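Local structure of EmrA (Aquifex aeolicus, 4TKO) at residues Leu23-Lys36 / Glu46-Leu58. The protein serves as the periplasmic adaptor of a major facilitator superfamily multidrug efflux pump, probably taking part in export of foreign compounds from the cell. Numbering follows the deposited sequence.
Sequences LSFRVSGKVIEVYK and EALAKLDPTYYEL
With CG anti to the carbonyl carbon in both residues (chi1 -59° and -63°), Leu-51 sets its CG over one face of the Phe-25 ring, offset toward the rim, in a CH-pi contact 3.7 Å from CG to the ring centroid. CD2 of the same leucine reaches Val-31 CG2, and Val-241 of strand 240-241 packs on all three residues. At the ring edge, CZ of Phe-25 lies 4.0 Å from Ala-49 CB.

The strands that carry Val-31, Ala-49 and Leu-51, 29-34 and 47-51, pair antiparallel through a classic beta bulge. Lys-50 O accepts from Ile-32 N at 2.9 Å and, weakly, from Glu-33 N, while Lys-50 N returns a bond to Glu-33 O. Past the bulge, Tyr-35 N donates to Leu-48 O at 2.8 Å.

Toward the helix, Asp-52 N bonds Lys-30 O, and the Asp-52 carboxylate weakly caps Thr-54 N. From the first turn of helix 54-68, Tyr-56 OH donates to Ser-28 O at 2.8 Å, with that oxygen at the ring edge.

The strand pair of the barrel-sandwich hybrid is thus tied to the first turn of a helix that runs on into the predicted coiled coil. Two directional bonds, from Asp-52 N and Tyr-56 OH, fix the helix start to the carbonyls of residues 28-30, whereas the packing of Leu-51 on Phe-25 is apolar and makes no such directional demand.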
loop_
_atom_site.group_PDB
_atom_site.type_symbol
_atom_site.label_atom_id
_atom_site.label_comp_id
_atom_site.label_asym_id
_atom_site.label_seq_id
_atom_site.Cartn_x
_atom_site.Cartn_y
_atom_site.Cartn_z
ATOM N N LEU A 23 -14.575 0.224 -27.509
ATOM C CA LEU A 23 -14.027 -0.463 -26.340
ATOM C C LEU A 23 -12.668 -1.056 -26.632
ATOM O O LEU A 23 -12.410 -1.546 -27.723
ATOM C CB LEU A 23 -14.948 -1.578 -25.852
ATOM C CG LEU A 23 -16.393 -1.139 -25.699
ATOM C CD1 LEU A 23 -17.221 -2.300 -25.198
ATOM C CD2 LEU A 23 -16.452 0.052 -24.774
ATOM N N SER A 24 -11.813 -1.056 -25.624
ATOM C CA SER A 24 -10.473 -1.557 -25.798
ATOM C C SER A 24 -10.024 -2.302 -24.536
ATOM O O SER A 24 -10.637 -2.167 -23.490
ATOM C CB SER A 24 -9.539 -0.396 -26.127
ATOM O OG SER A 24 -9.314 0.369 -24.957
ATOM N N PHE A 25 -8.972 -3.107 -24.651
ATOM C CA PHE A 25 -8.304 -3.677 -23.482
ATOM C C PHE A 25 -7.326 -2.634 -22.927
ATOM O O PHE A 25 -6.768 -1.835 -23.695
ATOM C CB PHE A 25 -7.552 -4.970 -23.845
ATOM C CG PHE A 25 -8.442 -6.100 -24.322
ATOM C CD1 PHE A 25 -8.838 -6.175 -25.644
ATOM C CD2 PHE A 25 -8.853 -7.108 -23.448
ATOM C CE1 PHE A 25 -9.657 -7.213 -26.090
ATOM C CE2 PHE A 25 -9.657 -8.145 -23.881
ATOM C CZ PHE A 25 -10.060 -8.199 -25.203
ATOM N N ARG A 26 -7.122 -2.629 -21.609
ATOM C CA ARG A 26 -6.182 -1.687 -20.998
ATOM C C ARG A 26 -4.768 -2.251 -21.040
ATOM O O ARG A 26 -3.802 -1.569 -20.722
ATOM C CB ARG A 26 -6.596 -1.345 -19.569
ATOM C CG ARG A 26 -8.054 -0.859 -19.446
ATOM C CD ARG A 26 -8.412 -0.480 -18.025
ATOM N NE ARG A 26 -7.392 0.380 -17.429
ATOM C CZ ARG A 26 -6.875 0.203 -16.213
ATOM N NH1 ARG A 26 -7.293 -0.799 -15.449
ATOM N NH2 ARG A 26 -5.945 1.031 -15.752
ATOM N N VAL A 27 -4.651 -3.494 -21.473
ATOM C CA VAL A 27 -3.353 -4.107 -21.719
ATOM C C VAL A 27 -3.340 -4.743 -23.111
ATOM O O VAL A 27 -4.396 -4.972 -23.721
ATOM C CB VAL A 27 -3.008 -5.196 -20.656
ATOM C CG1 VAL A 27 -2.899 -4.590 -19.283
ATOM C CG2 VAL A 27 -4.044 -6.293 -20.659
ATOM N N SER A 28 -2.149 -5.047 -23.608
ATOM C CA SER A 28 -2.034 -5.745 -24.872
ATOM C C SER A 28 -2.003 -7.254 -24.645
ATOM O O SER A 28 -1.789 -7.718 -23.531
ATOM C CB SER A 28 -0.784 -5.292 -25.629
ATOM O OG SER A 28 0.387 -5.691 -24.947
ATOM N N GLY A 29 -2.219 -8.017 -25.709
ATOM C CA GLY A 29 -2.212 -9.455 -25.593
ATOM C C GLY A 29 -2.848 -10.127 -26.782
ATOM O O GLY A 29 -3.226 -9.452 -27.732
ATOM N N LYS A 30 -2.951 -11.455 -26.723
ATOM C CA LYS A 30 -3.520 -12.269 -27.798
ATOM C C LYS A 30 -4.956 -12.619 -27.473
ATOM O O LYS A 30 -5.228 -13.218 -26.424
ATOM C CB LYS A 30 -2.710 -13.565 -28.006
ATOM C CG LYS A 30 -3.169 -14.389 -29.196
ATOM C CD LYS A 30 -2.409 -15.691 -29.363
ATOM C CE LYS A 30 -1.997 -15.910 -30.811
ATOM N NZ LYS A 30 -0.645 -15.287 -31.059
ATOM N N VAL A 31 -5.886 -12.246 -28.351
ATOM C CA VAL A 31 -7.282 -12.601 -28.112
ATOM C C VAL A 31 -7.446 -14.105 -28.168
ATOM O O VAL A 31 -7.052 -14.736 -29.152
ATOM C CB VAL A 31 -8.229 -11.988 -29.143
ATOM C CG1 VAL A 31 -9.647 -12.441 -28.855
ATOM C CG2 VAL A 31 -8.123 -10.486 -29.132
ATOM N N ILE A 32 -8.031 -14.698 -27.135
ATOM C CA ILE A 32 -8.252 -16.146 -27.191
ATOM C C ILE A 32 -9.717 -16.583 -27.149
ATOM O O ILE A 32 -10.007 -17.744 -27.397
ATOM C CB ILE A 32 -7.512 -16.871 -26.058
ATOM C CG1 ILE A 32 -8.045 -16.454 -24.693
ATOM C CG2 ILE A 32 -6.034 -16.650 -26.180
ATOM C CD1 ILE A 32 -7.357 -17.162 -23.565
ATOM N N GLU A 33 -10.621 -15.656 -26.844
ATOM C CA GLU A 33 -12.050 -15.948 -26.759
ATOM C C GLU A 33 -12.881 -14.713 -27.078
ATOM O O GLU A 33 -12.571 -13.610 -26.626
ATOM C CB GLU A 33 -12.420 -16.463 -25.371
ATOM C CG GLU A 33 -11.713 -17.726 -24.965
ATOM C CD GLU A 33 -12.200 -18.925 -25.751
ATOM O OE1 GLU A 33 -13.225 -18.798 -26.468
ATOM O OE2 GLU A 33 -11.552 -19.992 -25.653
ATOM N N VAL A 34 -13.943 -14.905 -27.851
ATOM C CA VAL A 34 -14.892 -13.835 -28.132
ATOM C C VAL A 34 -16.294 -14.251 -27.701
ATOM O O VAL A 34 -16.855 -15.198 -28.229
ATOM C CB VAL A 34 -14.895 -13.469 -29.617
ATOM C CG1 VAL A 34 -15.828 -12.299 -29.864
ATOM C CG2 VAL A 34 -13.492 -13.121 -30.057
ATOM N N TYR A 35 -16.850 -13.553 -26.727
ATOM C CA TYR A 35 -18.106 -13.979 -26.137
ATOM C C TYR A 35 -19.325 -13.318 -26.773
ATOM O O TYR A 35 -20.449 -13.785 -26.604
ATOM C CB TYR A 35 -18.092 -13.689 -24.642
ATOM C CG TYR A 35 -16.961 -14.373 -23.923
ATOM C CD1 TYR A 35 -16.721 -15.728 -24.104
ATOM C CD2 TYR A 35 -16.116 -13.666 -23.080
ATOM C CE1 TYR A 35 -15.676 -16.360 -23.460
ATOM C CE2 TYR A 35 -15.071 -14.297 -22.426
ATOM C CZ TYR A 35 -14.859 -15.641 -22.617
ATOM O OH TYR A 35 -13.818 -16.269 -21.971
ATOM N N LYS A 36 -19.100 -12.222 -27.486
ATOM C CA LYS A 36 -20.187 -11.413 -28.029
ATOM C C LYS A 36 -19.853 -11.106 -29.467
ATOM O O LYS A 36 -18.687 -11.117 -29.842
ATOM C CB LYS A 36 -20.391 -10.112 -27.236
ATOM C CG LYS A 36 -21.012 -10.308 -25.851
ATOM C CD LYS A 36 -22.149 -11.318 -25.906
ATOM C CE LYS A 36 -23.178 -11.107 -24.795
ATOM N NZ LYS A 36 -22.766 -11.670 -23.482
ATOM N N GLU A 46 -20.977 -7.465 -18.468
ATOM C CA GLU A 46 -20.756 -8.683 -19.247
ATOM C C GLU A 46 -19.372 -8.712 -19.867
ATOM O O GLU A 46 -18.835 -7.667 -20.271
ATOM C CB GLU A 46 -21.799 -8.820 -20.359
ATOM C CG GLU A 46 -23.229 -9.031 -19.895
ATOM C CD GLU A 46 -24.115 -9.631 -20.980
ATOM O OE1 GLU A 46 -25.198 -9.066 -21.235
ATOM O OE2 GLU A 46 -23.737 -10.669 -21.575
ATOM N N ALA A 47 -18.795 -9.908 -19.955
ATOM C CA ALA A 47 -17.551 -10.087 -20.700
ATOM C C ALA A 47 -17.856 -10.139 -22.179
ATOM O O ALA A 47 -18.816 -10.786 -22.599
ATOM C CB ALA A 47 -16.826 -11.339 -20.277
ATOM N N LEU A 48 -17.042 -9.446 -22.965
ATOM C CA LEU A 48 -17.215 -9.421 -24.405
ATOM C C LEU A 48 -16.151 -10.260 -25.045
ATOM O O LEU A 48 -16.402 -10.920 -26.051
ATOM C CB LEU A 48 -17.148 -7.990 -24.940
ATOM C CG LEU A 48 -18.020 -6.969 -24.201
ATOM C CD1 LEU A 48 -17.758 -5.582 -24.718
ATOM C CD2 LEU A 48 -19.506 -7.297 -24.335
ATOM N N ALA A 49 -14.959 -10.252 -24.451
ATOM C CA ALA A 49 -13.826 -10.967 -25.022
ATOM C C ALA A 49 -12.724 -11.133 -24.001
ATOM O O ALA A 49 -12.775 -10.532 -22.935
ATOM C CB ALA A 49 -13.316 -10.245 -26.214
ATOM N N LYS A 50 -11.711 -11.931 -24.320
ATOM C CA LYS A 50 -10.707 -12.248 -23.318
ATOM C C LYS A 50 -9.343 -12.464 -23.948
ATOM O O LYS A 50 -9.241 -13.028 -25.038
ATOM C CB LYS A 50 -11.154 -13.485 -22.529
ATOM C CG LYS A 50 -10.120 -14.084 -21.615
ATOM C CD LYS A 50 -10.196 -15.610 -21.668
ATOM C CE LYS A 50 -10.006 -16.222 -20.285
ATOM N NZ LYS A 50 -11.202 -15.994 -19.420
ATOM N N LEU A 51 -8.299 -11.993 -23.270
ATOM C CA LEU A 51 -6.928 -12.196 -23.729
ATOM C C LEU A 51 -6.261 -13.360 -22.992
ATOM O O LEU A 51 -6.671 -13.744 -21.901
ATOM C CB LEU A 51 -6.109 -10.929 -23.542
ATOM C CG LEU A 51 -6.581 -9.637 -24.244
ATOM C CD1 LEU A 51 -5.646 -8.468 -23.952
ATOM C CD2 LEU A 51 -6.716 -9.830 -25.748
ATOM N N ASP A 52 -5.242 -13.937 -23.606
ATOM C CA ASP A 52 -4.414 -14.944 -22.951
ATOM C C ASP A 52 -3.573 -14.303 -21.836
ATOM O O ASP A 52 -2.732 -13.450 -22.110
ATOM C CB ASP A 52 -3.514 -15.616 -23.987
ATOM C CG ASP A 52 -2.561 -16.638 -23.379
ATOM O OD1 ASP A 52 -2.877 -17.176 -22.295
ATOM O OD2 ASP A 52 -1.505 -16.917 -24.005
ATOM N N PRO A 53 -3.783 -14.715 -20.579
ATOM C CA PRO A 53 -3.150 -14.004 -19.462
ATOM C C PRO A 53 -1.828 -14.581 -18.963
ATOM O O PRO A 53 -1.263 -14.015 -18.037
ATOM C CB PRO A 53 -4.194 -14.134 -18.362
ATOM C CG PRO A 53 -4.754 -15.509 -18.597
ATOM C CD PRO A 53 -4.678 -15.775 -20.094
ATOM N N THR A 54 -1.360 -15.684 -19.533
ATOM C CA THR A 54 -0.259 -16.411 -18.925
ATOM C C THR A 54 0.927 -15.485 -18.628
ATOM O O THR A 54 1.476 -15.503 -17.528
ATOM C CB THR A 54 0.191 -17.606 -19.806
ATOM O OG1 THR A 54 0.368 -17.187 -21.159
ATOM C CG2 THR A 54 -0.858 -18.689 -19.774
ATOM N N TYR A 55 1.283 -14.638 -19.584
ATOM C CA TYR A 55 2.402 -13.718 -19.410
ATOM C C TYR A 55 2.253 -12.824 -18.183
ATOM O O TYR A 55 3.172 -12.704 -17.384
ATOM C CB TYR A 55 2.559 -12.848 -20.645
ATOM C CG TYR A 55 3.741 -11.911 -20.602
ATOM C CD1 TYR A 55 3.724 -10.762 -19.820
ATOM C CD2 TYR A 55 4.867 -12.160 -21.375
ATOM C CE1 TYR A 55 4.811 -9.901 -19.795
ATOM C CE2 TYR A 55 5.952 -11.302 -21.358
ATOM C CZ TYR A 55 5.918 -10.179 -20.568
ATOM O OH TYR A 55 7.002 -9.341 -20.558
ATOM N N TYR A 56 1.101 -12.180 -18.051
ATOM C CA TYR A 56 0.861 -11.287 -16.932
ATOM C C TYR A 56 0.824 -12.064 -15.621
ATOM O O TYR A 56 1.128 -11.514 -14.557
ATOM C CB TYR A 56 -0.441 -10.498 -17.133
ATOM C CG TYR A 56 -0.371 -9.522 -18.283
ATOM C CD1 TYR A 56 0.660 -8.604 -18.375
ATOM C CD2 TYR A 56 -1.316 -9.545 -19.308
ATOM C CE1 TYR A 56 0.744 -7.719 -19.440
ATOM C CE2 TYR A 56 -1.240 -8.652 -20.380
ATOM C CZ TYR A 56 -0.211 -7.739 -20.433
ATOM O OH TYR A 56 -0.127 -6.857 -21.483
ATOM N N GLU A 57 0.459 -13.339 -15.698
ATOM C CA GLU A 57 0.402 -14.171 -14.503
ATOM C C GLU A 57 1.785 -14.654 -14.095
ATOM O O GLU A 57 2.074 -14.809 -12.913
ATOM C CB GLU A 57 -0.537 -15.346 -14.717
ATOM C CG GLU A 57 -1.983 -14.937 -14.597
ATOM C CD GLU A 57 -2.954 -16.072 -14.866
ATOM O OE1 GLU A 57 -2.630 -16.959 -15.689
ATOM O OE2 GLU A 57 -4.047 -16.070 -14.250
ATOM N N LEU A 58 2.638 -14.884 -15.077
ATOM C CA LEU A 58 4.028 -15.185 -14.797
ATOM C C LEU A 58 4.669 -13.976 -14.129
ATOM O O LEU A 58 5.297 -14.092 -13.078
ATOM C CB LEU A 58 4.782 -15.553 -16.078
ATOM C CG LEU A 58 6.255 -15.905 -15.854
ATOM C CD1 LEU A 58 6.403 -17.303 -15.253
ATOM C CD2 LEU A 58 7.073 -15.759 -17.126
#